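Local coordinates for N-acetylmuramoyl-L-alanine amidase domain-containing protein SAOUHSC_02979 (Staphylococcus aureus, PDB 5T1Q) that is a secreted protein that probably acts as an amidase on cell-wall peptidoglycan, represented here by a C-terminal portion with glucosaminidase-like and CHAP regions, at residues Tyr248-Thr254 / Leu272-Trp278; Lys294-Val300 / Leu353-Thr357; Gly313-Phe317 / Ile329-Val334. All coordinates share one frame. Residues are numbered along the deposited sequence.

Overall arrangement
In papain-like cysteine peptidases the nucleophile starts a helix packed on a sheet that carries the histidine; the CHAP region here appears to follow that plan. Interaction 1 joins the start of helix 253-262 to the loop before helix 278-284. Interactions 2 and 3 lie in one mixed sheet, where strands 298-301 and 314-321 are neighbours. Interaction 1 closes before interaction 2 opens, and the hairpin of interaction 3 is nested inside the loop of chain that interaction 2 closes. Centres lie about 14 Å (1 and 2), 10 Å (1 and 3) and 11 Å (2 and 3) apart. Interactions 1 and 3 bring Cys253, His314 and Glu331 together, consistent with a CHAP-type catalytic centre.

Interaction 1: Tyr248-Thr254 / Leu272-Trp278; sequences YPHGQCT and LGDAHNW. With NA (sodium ion), chain E.
This buried packing contact sits at the start of helix 253-262 in the CHAP region, where the lead-in to the helix meets the loop before helix 278-284. In 248-254, an extended Tyr248 leads into a type II turn from Pro249 to Gln252, closed by Gln252 N to Pro249 O at 3.2 Å, with Gly251 at the positive phi (81°) that the turn requires. Gln252 is the N-cap, and Cys253 and Thr254 begin the helix. The CA atoms of Thr254 and Ala275 are 6.1 Å apart, those of Tyr248 and Gly273 8.2 Å.

Tyr248 (chi1 m) reaches across, its OH accepting a hydrogen bond from Leu272 N at 3.2 Å while also bonding Ser269 O. Trp278 (chi1 m) places CZ2 over one face of the Tyr248 ring, 3.6 Å from Tyr248 CZ; the rings meet obliquely, centroids 5.2 Å apart and planes at 41°. Thr254 CB packs 3.7 Å from Trp278 CZ2. Trp278 NE1 donates to Gly273 O at 2.9 Å. Cys253 (chi1 p), the probable nucleophile by analogy with CHAP enzymes, packs SG against Ala275 CB at 4.1 Å.

His276 O binds sodium at 2.2 Å, together with Asn279, Asn280, Glu302 and two waters. Around the contact, strand 314-321 presents Val315 to Cys253, Ala275 and Trp278, while Tyr258 and Val257 of helix 253-262 touch Tyr248 and Trp278 respectively.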
loop_
_atom_site.group_PDB
_atom_site.type_symbol
_atom_site.label_atom_id
_atom_site.label_comp_id
_atom_site.label_asym_id
_atom_site.label_seq_id
_atom_site.Cartn_x
_atom_site.Cartn_y
_atom_site.Cartn_z
ATOM N N TYR A 248 -12.109 -7.791 1.548
ATOM C CA TYR A 248 -11.386 -8.008 0.281
ATOM C C TYR A 248 -9.876 -7.768 0.521
ATOM O O TYR A 248 -9.513 -7.005 1.415
ATOM C CB TYR A 248 -11.925 -7.070 -0.828
ATOM C CG TYR A 248 -13.411 -7.252 -1.098
ATOM C CD1 TYR A 248 -13.863 -8.277 -1.921
ATOM C CD2 TYR A 248 -14.367 -6.430 -0.487
ATOM C CE1 TYR A 248 -15.212 -8.477 -2.146
ATOM C CE2 TYR A 248 -15.735 -6.620 -0.712
ATOM C CZ TYR A 248 -16.142 -7.641 -1.540
ATOM O OH TYR A 248 -17.471 -7.856 -1.774
ATOM N N PRO A 249 -8.991 -8.430 -0.260
ATOM C CA PRO A 249 -7.538 -8.247 -0.078
ATOM C C PRO A 249 -7.131 -6.777 -0.115
ATOM O O PRO A 249 -7.466 -6.056 -1.050
ATOM C CB PRO A 249 -6.942 -9.000 -1.262
ATOM C CG PRO A 249 -7.942 -10.053 -1.576
ATOM C CD PRO A 249 -9.277 -9.435 -1.307
ATOM N N HIS A 250 -6.425 -6.355 0.920
ATOM C CA HIS A 250 -6.009 -4.979 1.079
ATOM C C HIS A 250 -5.432 -4.308 -0.171
ATOM O O HIS A 250 -4.566 -4.860 -0.852
ATOM C CB HIS A 250 -4.988 -4.892 2.206
ATOM C CG HIS A 250 -4.715 -3.498 2.648
ATOM N ND1 HIS A 250 -3.689 -2.738 2.130
ATOM C CD2 HIS A 250 -5.354 -2.714 3.546
ATOM C CE1 HIS A 250 -3.709 -1.544 2.690
ATOM N NE2 HIS A 250 -4.702 -1.507 3.559
ATOM N N GLY A 251 -5.930 -3.100 -0.446
ATOM C CA GLY A 251 -5.453 -2.311 -1.581
ATOM C C GLY A 251 -6.007 -2.629 -2.957
ATOM O O GLY A 251 -5.913 -1.798 -3.845
ATOM N N GLN A 252 -6.585 -3.809 -3.158
ATOM C CA GLN A 252 -7.118 -4.158 -4.496
ATOM C C GLN A 252 -8.352 -3.316 -4.843
ATOM O O GLN A 252 -8.892 -2.618 -3.977
ATOM C CB GLN A 252 -7.397 -5.654 -4.577
ATOM C CG GLN A 252 -6.132 -6.473 -4.365
ATOM C CD GLN A 252 -5.067 -6.170 -5.411
ATOM O OE1 GLN A 252 -5.349 -6.128 -6.605
ATOM N NE2 GLN A 252 -3.845 -5.942 -4.964
ATOM N N CYS A 253 -8.786 -3.365 -6.099
ATOM C CA CYS A 253 -9.888 -2.504 -6.549
ATOM C C CYS A 253 -11.161 -2.722 -5.752
ATOM O O CYS A 253 -11.883 -1.791 -5.479
ATOM C CB CYS A 253 -10.163 -2.664 -8.038
ATOM S SG CYS A 253 -10.630 -4.323 -8.581
ATOM N N THR A 254 -11.398 -3.977 -5.390
ATOM C CA THR A 254 -12.550 -4.397 -4.609
ATOM C C THR A 254 -12.482 -3.791 -3.213
ATOM O O THR A 254 -13.430 -3.167 -2.750
ATOM C CB THR A 254 -12.566 -5.930 -4.508
ATOM O OG1 THR A 254 -11.254 -6.374 -4.190
ATOM C CG2 THR A 254 -12.940 -6.555 -5.826
ATOM N N LEU A 272 -19.103 -10.480 -2.563
ATOM C CA LEU A 272 -19.339 -10.254 -3.989
ATOM C C LEU A 272 -18.252 -10.843 -4.904
ATOM O O LEU A 272 -18.412 -10.836 -6.124
ATOM C CB LEU A 272 -19.563 -8.763 -4.274
ATOM C CG LEU A 272 -20.746 -8.083 -3.552
ATOM C CD1 LEU A 272 -20.834 -6.637 -3.963
ATOM C CD2 LEU A 272 -22.091 -8.744 -3.793
ATOM N N GLY A 273 -17.162 -11.348 -4.325
ATOM C CA GLY A 273 -16.083 -11.972 -5.105
ATOM C C GLY A 273 -15.279 -10.991 -5.955
ATOM O O GLY A 273 -15.151 -9.811 -5.609
ATOM N N ASP A 274 -14.707 -11.488 -7.053
ATOM C CA ASP A 274 -13.936 -10.632 -7.963
ATOM C C ASP A 274 -14.828 -9.560 -8.568
ATOM O O ASP A 274 -16.032 -9.749 -8.701
ATOM C CB ASP A 274 -13.285 -11.446 -9.069
ATOM C CG ASP A 274 -12.359 -12.526 -8.528
ATOM O OD1 ASP A 274 -11.754 -12.334 -7.445
ATOM O OD2 ASP A 274 -12.250 -13.567 -9.190
ATOM N N ALA A 275 -14.204 -8.467 -8.985
ATOM C CA ALA A 275 -14.914 -7.299 -9.472
ATOM C C ALA A 275 -16.058 -7.538 -10.460
ATOM O O ALA A 275 -17.142 -7.006 -10.273
ATOM C CB ALA A 275 -13.921 -6.310 -10.070
ATOM N N HIS A 276 -15.820 -8.325 -11.506
ATOM C CA HIS A 276 -16.841 -8.520 -12.523
ATOM C C HIS A 276 -18.107 -9.192 -12.009
ATOM O O HIS A 276 -19.157 -9.069 -12.649
ATOM C CB HIS A 276 -16.293 -9.303 -13.727
ATOM C CG HIS A 276 -15.991 -10.725 -13.430
ATOM N ND1 HIS A 276 -16.779 -11.751 -13.891
ATOM C CD2 HIS A 276 -15.020 -11.300 -12.679
ATOM C CE1 HIS A 276 -16.291 -12.903 -13.462
ATOM N NE2 HIS A 276 -15.237 -12.657 -12.708
ATOM N N ASN A 277 -18.004 -9.940 -10.903
ATOM C CA ASN A 277 -19.169 -10.579 -10.317
ATOM C C ASN A 277 -19.970 -9.663 -9.420
ATOM O O ASN A 277 -21.012 -10.065 -8.935
ATOM C CB ASN A 277 -18.768 -11.800 -9.484
ATOM C CG ASN A 277 -18.500 -13.020 -10.326
ATOM O OD1 ASN A 277 -19.183 -13.266 -11.317
ATOM N ND2 ASN A 277 -17.536 -13.824 -9.901
ATOM N N TRP A 278 -19.499 -8.443 -9.193
ATOM C CA TRP A 278 -20.203 -7.542 -8.276
ATOM C C TRP A 278 -21.623 -7.180 -8.701
ATOM O O TRP A 278 -22.537 -7.217 -7.880
ATOM C CB TRP A 278 -19.377 -6.279 -8.032
ATOM C CG TRP A 278 -18.309 -6.453 -6.978
ATOM C CD1 TRP A 278 -17.506 -7.529 -6.790
ATOM C CD2 TRP A 278 -17.880 -5.465 -6.040
ATOM N NE1 TRP A 278 -16.637 -7.298 -5.731
ATOM C CE2 TRP A 278 -16.840 -6.030 -5.273
ATOM C CE3 TRP A 278 -18.276 -4.149 -5.772
ATOM C CZ2 TRP A 278 -16.202 -5.337 -4.250
ATOM C CZ3 TRP A 278 -17.653 -3.465 -4.733
ATOM C CH2 TRP A 278 -16.628 -4.059 -3.991
HETATM NA NA NA E . -20.910 -9.522 -13.891
HETATM O O HOH W 1 -19.916 -11.501 -14.421
HETATM O O HOH W 2 -22.849 -9.618 -15.568
#

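Interaction 2: Lys294-Val300 / Leu353-Thr357; sequences KRHAAVV and LSYIT
Within the papain-like mixed sheet of the CHAP region, strand 298-301 pairs antiparallel with the C-terminal strand 354-357. The short axes approach to 4.7 Å, with N-to-C directions at 152°. Ala298 faces Ile356 and Val300 faces Ser354 as hydrogen-bonded pairs (CA-CA 5.1 and 5.2 Å), flanking the non-hydrogen-bonded pair Val299-Tyr355 (4.6 Å).

Ala298 N gives to Ile356 O at 3.0 Å, Ile356 N to Ala298 O at 2.8 Å, Val300 N to Ser354 O at 2.8 Å, and Ser354 N weakly to Val300 O at 3.4 Å. The backbones of Val299 and Tyr355 point outward, bonding Ala316 on one side and Ser290 on the other, so both strands lie inside the sheet. Leu353 O bonds His291 ND1, Tyr355 OH bonds Ala350 O, and Ser354 OG bonds the side-chain ND2 of Asn279, whose OD1 binds the sodium.

On the face carrying Val300 and Ile356, Val300 CG2 meets Ile356 CD1 at 3.8 Å beneath helix 278-284. On the other face, Val299 CG2 lies 3.4 Å from Tyr355 CE2 and 3.6 Å from Leu353 CD1. Before the strand, a type II turn, closed by Ala297 N to Lys294 O at 3.3 Å, places His296 at positive phi (65°). From this turn the lysine runs fully extended (all t), and Lys294 NZ donates to Thr357 OG1 at 2.7 Å.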
loop_
_atom_site.group_PDB
_atom_site.type_symbol
_atom_site.label_atom_id
_atom_site.label_comp_id
_atom_site.label_asym_id
_atom_site.label_seq_id
_atom_site.Cartn_x
_atom_site.Cartn_y
_atom_site.Cartn_z
ATOM N N LYS A 294 -24.557 6.899 -11.430
ATOM C CA LYS A 294 -25.028 7.451 -10.177
ATOM C C LYS A 294 -23.889 7.765 -9.229
ATOM O O LYS A 294 -22.964 6.961 -9.028
ATOM C CB LYS A 294 -25.993 6.467 -9.543
ATOM C CG LYS A 294 -26.691 6.958 -8.294
ATOM C CD LYS A 294 -27.678 5.902 -7.840
ATOM C CE LYS A 294 -28.255 6.227 -6.491
ATOM N NZ LYS A 294 -29.277 5.188 -6.189
ATOM N N ARG A 295 -23.987 8.941 -8.632
ATOM C CA ARG A 295 -22.993 9.447 -7.710
ATOM C C ARG A 295 -22.857 8.526 -6.498
ATOM O O ARG A 295 -23.847 8.105 -5.928
ATOM C CB ARG A 295 -23.386 10.861 -7.273
ATOM C CG ARG A 295 -22.369 11.570 -6.408
ATOM C CD ARG A 295 -22.815 12.993 -6.125
ATOM N NE ARG A 295 -21.831 13.697 -5.314
ATOM C CZ ARG A 295 -21.883 13.818 -3.987
ATOM N NH1 ARG A 295 -20.925 14.489 -3.353
ATOM N NH2 ARG A 295 -22.889 13.284 -3.279
ATOM N N HIS A 296 -21.611 8.210 -6.152
ATOM C CA HIS A 296 -21.258 7.340 -5.022
ATOM C C HIS A 296 -21.694 5.883 -5.119
ATOM O O HIS A 296 -21.764 5.158 -4.109
ATOM C CB HIS A 296 -21.680 7.947 -3.670
ATOM C CG HIS A 296 -21.009 9.253 -3.370
ATOM N ND1 HIS A 296 -21.513 10.156 -2.466
ATOM C CD2 HIS A 296 -19.913 9.837 -3.912
ATOM C CE1 HIS A 296 -20.720 11.212 -2.410
ATOM N NE2 HIS A 296 -19.737 11.041 -3.275
ATOM N N ALA A 297 -21.953 5.442 -6.335
ATOM C CA ALA A 297 -22.259 4.069 -6.583
ATOM C C ALA A 297 -20.945 3.385 -6.907
ATOM O O ALA A 297 -19.960 4.047 -7.246
ATOM C CB ALA A 297 -23.208 3.948 -7.763
ATOM N N ALA A 298 -20.914 2.069 -6.747
ATOM C CA ALA A 298 -19.780 1.271 -7.206
ATOM C C ALA A 298 -20.035 1.078 -8.709
ATOM O O ALA A 298 -21.163 0.763 -9.095
ATOM C CB ALA A 298 -19.746 -0.074 -6.508
ATOM N N VAL A 299 -19.032 1.301 -9.552
ATOM C CA VAL A 299 -19.212 1.114 -10.991
ATOM C C VAL A 299 -18.430 -0.117 -11.423
ATOM O O VAL A 299 -17.226 -0.241 -11.157
ATOM C CB VAL A 299 -18.883 2.374 -11.821
ATOM C CG1 VAL A 299 -17.479 2.883 -11.541
ATOM C CG2 VAL A 299 -19.076 2.103 -13.307
ATOM N N VAL A 300 -19.133 -1.041 -12.074
ATOM C CA VAL A 300 -18.527 -2.286 -12.487
ATOM C C VAL A 300 -18.262 -2.378 -13.991
ATOM O O VAL A 300 -19.121 -2.029 -14.803
ATOM C CB VAL A 300 -19.428 -3.452 -12.088
ATOM C CG1 VAL A 300 -18.836 -4.779 -12.563
ATOM C CG2 VAL A 300 -19.665 -3.441 -10.585
ATOM N N LEU A 353 -21.875 0.633 -18.384
ATOM C CA LEU A 353 -21.399 0.030 -17.157
ATOM C C LEU A 353 -22.565 -0.183 -16.197
ATOM O O LEU A 353 -23.671 0.303 -16.440
ATOM C CB LEU A 353 -20.341 0.934 -16.543
ATOM C CG LEU A 353 -19.163 1.234 -17.458
ATOM C CD1 LEU A 353 -18.235 2.232 -16.804
ATOM C CD2 LEU A 353 -18.405 -0.035 -17.828
ATOM N N SER A 354 -22.322 -0.954 -15.128
ATOM C CA SER A 354 -23.321 -1.206 -14.088
ATOM C C SER A 354 -22.971 -0.433 -12.849
ATOM O O SER A 354 -21.806 -0.385 -12.458
ATOM C CB SER A 354 -23.397 -2.681 -13.735
ATOM O OG SER A 354 -23.967 -3.392 -14.773
ATOM N N TYR A 355 -23.986 0.173 -12.242
ATOM C CA TYR A 355 -23.831 0.986 -11.029
ATOM C C TYR A 355 -24.586 0.351 -9.874
ATOM O O TYR A 355 -25.777 0.118 -9.978
ATOM C CB TYR A 355 -24.334 2.384 -11.294
ATOM C CG TYR A 355 -23.572 3.023 -12.436
ATOM C CD1 TYR A 355 -23.961 2.804 -13.770
ATOM C CD2 TYR A 355 -22.430 3.783 -12.198
ATOM C CE1 TYR A 355 -23.230 3.336 -14.827
ATOM C CE2 TYR A 355 -21.707 4.326 -13.246
ATOM C CZ TYR A 355 -22.106 4.091 -14.560
ATOM O OH TYR A 355 -21.408 4.640 -15.598
ATOM N N ILE A 356 -23.879 0.060 -8.784
ATOM C CA ILE A 356 -24.483 -0.548 -7.606
ATOM C C ILE A 356 -24.657 0.499 -6.521
ATOM O O ILE A 356 -23.675 1.110 -6.077
ATOM C CB ILE A 356 -23.584 -1.672 -7.041
ATOM C CG1 ILE A 356 -23.267 -2.724 -8.116
ATOM C CG2 ILE A 356 -24.247 -2.341 -5.832
ATOM C CD1 ILE A 356 -22.146 -3.676 -7.731
ATOM N N THR A 357 -25.889 0.719 -6.084
ATOM C CA THR A 357 -26.138 1.623 -4.965
ATOM C C THR A 357 -25.967 0.815 -3.695
ATOM O O THR A 357 -26.580 -0.226 -3.557
ATOM C CB THR A 357 -27.556 2.214 -5.027
ATOM O OG1 THR A 357 -27.690 2.960 -6.245
ATOM C CG2 THR A 357 -27.849 3.143 -3.825
#

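Interaction 3: Gly313-Phe317 / Ile329-Val334; sequences GHVAF and ISESNV
His314 NE2 donates to Glu331 OE1 at 2.7 Å, a histidine-carboxylate hydrogen bond across the hairpin of strands 314-321 and 327-332. His314 (chi1 t, chi2 64°) meets the carboxylate near its ring plane, and Glu331 (chi1 p, chi2 t) is held by a salt bridge from OE2 to Arg343.

The backbone pairs firmly at one place: Phe317 and Ser330 form an antiparallel hydrogen-bonded pair (CA-CA 5.3 Å), with Phe317 N to Ser330 O at 2.9 Å and Ser330 N to Phe317 O at 3.0 Å. The strand axes approach to 4.7 Å, but their N-to-C directions are well off antiparallel (128°), and toward the histidine a water takes the place of direct bonding. It donates to Val315 O at 2.8 Å and accepts from Ser332 N at 3.3 Å.

Packing is modest. Ala316 CB touches Ile329 CD1 at 3.9 Å and Glu331 CB at 4.0 Å, and Val334 CG1 comes within 3.4 Å of His314 CE1. Val315 points away from 329-334, and its side chain touches Ala275 and Val300, while Phe317 (chi1 t) sends its ring against Arg260 and Met261 of helix 253-262.

The other ring nitrogen, His314 ND1, is the one nearer to Cys253 SG. Glu331 could orient and polarise the imidazole, so this sequence of groups fits the charge-relay geometry of a Cys-His-Glu triad, as in CHAP-type amidohydrolases, and probably forms the reactive centre here.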
loop_
_atom_site.group_PDB
_atom_site.type_symbol
_atom_site.label_atom_id
_atom_site.label_comp_id
_atom_site.label_asym_id
_atom_site.label_seq_id
_atom_site.Cartn_x
_atom_site.Cartn_y
_atom_site.Cartn_z
ATOM N N GLY A 313 -12.228 -8.349 -14.614
ATOM C CA GLY A 313 -12.953 -7.103 -14.798
ATOM C C GLY A 313 -12.372 -6.072 -13.834
ATOM O O GLY A 313 -11.227 -6.183 -13.399
ATOM N N HIS A 314 -13.182 -5.109 -13.450
ATOM C CA HIS A 314 -12.719 -4.055 -12.587
ATOM C C HIS A 314 -13.886 -3.395 -11.892
ATOM O O HIS A 314 -15.014 -3.483 -12.360
ATOM C CB HIS A 314 -11.945 -3.037 -13.447
ATOM C CG HIS A 314 -11.364 -1.907 -12.673
ATOM N ND1 HIS A 314 -10.389 -2.091 -11.719
ATOM C CD2 HIS A 314 -11.585 -0.575 -12.734
ATOM C CE1 HIS A 314 -10.059 -0.917 -11.197
ATOM N NE2 HIS A 314 -10.775 0.017 -11.790
ATOM N N VAL A 315 -13.616 -2.762 -10.760
ATOM C CA VAL A 315 -14.619 -2.016 -10.033
ATOM C C VAL A 315 -13.995 -0.704 -9.536
ATOM O O VAL A 315 -12.827 -0.658 -9.140
ATOM C CB VAL A 315 -15.305 -2.862 -8.924
ATOM C CG1 VAL A 315 -14.338 -3.226 -7.800
ATOM C CG2 VAL A 315 -16.509 -2.147 -8.361
ATOM N N ALA A 316 -14.786 0.364 -9.579
ATOM C CA ALA A 316 -14.347 1.701 -9.188
ATOM C C ALA A 316 -15.475 2.413 -8.479
ATOM O O ALA A 316 -16.598 1.906 -8.435
ATOM C CB ALA A 316 -13.915 2.491 -10.409
ATOM N N PHE A 317 -15.173 3.571 -7.904
ATOM C CA PHE A 317 -16.150 4.365 -7.168
ATOM C C PHE A 317 -16.500 5.623 -7.954
ATOM O O PHE A 317 -15.602 6.326 -8.408
ATOM C CB PHE A 317 -15.570 4.733 -5.797
ATOM C CG PHE A 317 -16.490 5.575 -4.949
ATOM C CD1 PHE A 317 -17.492 4.987 -4.207
ATOM C CD2 PHE A 317 -16.354 6.953 -4.899
ATOM C CE1 PHE A 317 -18.352 5.748 -3.421
ATOM C CE2 PHE A 317 -17.218 7.728 -4.128
ATOM C CZ PHE A 317 -18.213 7.118 -3.379
ATOM N N ILE A 329 -14.318 8.787 -11.785
ATOM C CA ILE A 329 -14.177 7.640 -10.916
ATOM C C ILE A 329 -12.830 7.632 -10.205
ATOM O O ILE A 329 -11.870 8.208 -10.703
ATOM C CB ILE A 329 -14.310 6.304 -11.697
ATOM C CG1 ILE A 329 -13.233 6.165 -12.777
ATOM C CG2 ILE A 329 -15.676 6.208 -12.338
ATOM C CD1 ILE A 329 -13.188 4.818 -13.469
ATOM N N SER A 330 -12.783 6.968 -9.045
ATOM C CA SER A 330 -11.551 6.758 -8.314
ATOM C C SER A 330 -11.403 5.228 -8.166
ATOM O O SER A 330 -12.395 4.479 -8.097
ATOM C CB SER A 330 -11.537 7.495 -6.964
ATOM O OG SER A 330 -12.520 7.004 -6.075
ATOM N N GLU A 331 -10.167 4.770 -8.100
ATOM C CA GLU A 331 -9.891 3.340 -8.100
ATOM C C GLU A 331 -8.482 3.101 -7.584
ATOM O O GLU A 331 -7.736 4.050 -7.400
ATOM C CB GLU A 331 -10.025 2.830 -9.537
ATOM C CG GLU A 331 -9.163 3.631 -10.505
ATOM C CD GLU A 331 -9.555 3.503 -11.959
ATOM O OE1 GLU A 331 -10.344 2.596 -12.320
ATOM O OE2 GLU A 331 -9.051 4.324 -12.767
ATOM N N SER A 332 -8.136 1.840 -7.337
ATOM C CA SER A 332 -6.815 1.488 -6.858
ATOM C C SER A 332 -6.177 0.459 -7.768
ATOM O O SER A 332 -6.862 -0.284 -8.463
ATOM C CB SER A 332 -6.896 0.894 -5.452
ATOM O OG SER A 332 -7.614 -0.345 -5.476
ATOM N N ASN A 333 -4.850 0.434 -7.726
ATOM C CA ASN A 333 -4.009 -0.502 -8.452
ATOM C C ASN A 333 -4.166 -0.606 -9.980
ATOM O O ASN A 333 -3.947 -1.672 -10.542
ATOM C CB ASN A 333 -4.005 -1.883 -7.746
ATOM C CG ASN A 333 -3.187 -1.868 -6.442
ATOM O OD1 ASN A 333 -3.218 -0.901 -5.678
ATOM N ND2 ASN A 333 -2.446 -2.921 -6.199
ATOM N N VAL A 334 -4.503 0.505 -10.650
ATOM C CA VAL A 334 -4.508 0.530 -12.124
ATOM C C VAL A 334 -3.344 1.396 -12.633
ATOM O O VAL A 334 -2.774 1.101 -13.670
ATOM C CB VAL A 334 -5.839 1.015 -12.770
ATOM C CG1 VAL A 334 -7.016 0.278 -12.174
ATOM C CG2 VAL A 334 -6.024 2.516 -12.654
HETATM O O HOH W 3 -11.067 0.402 -7.264
#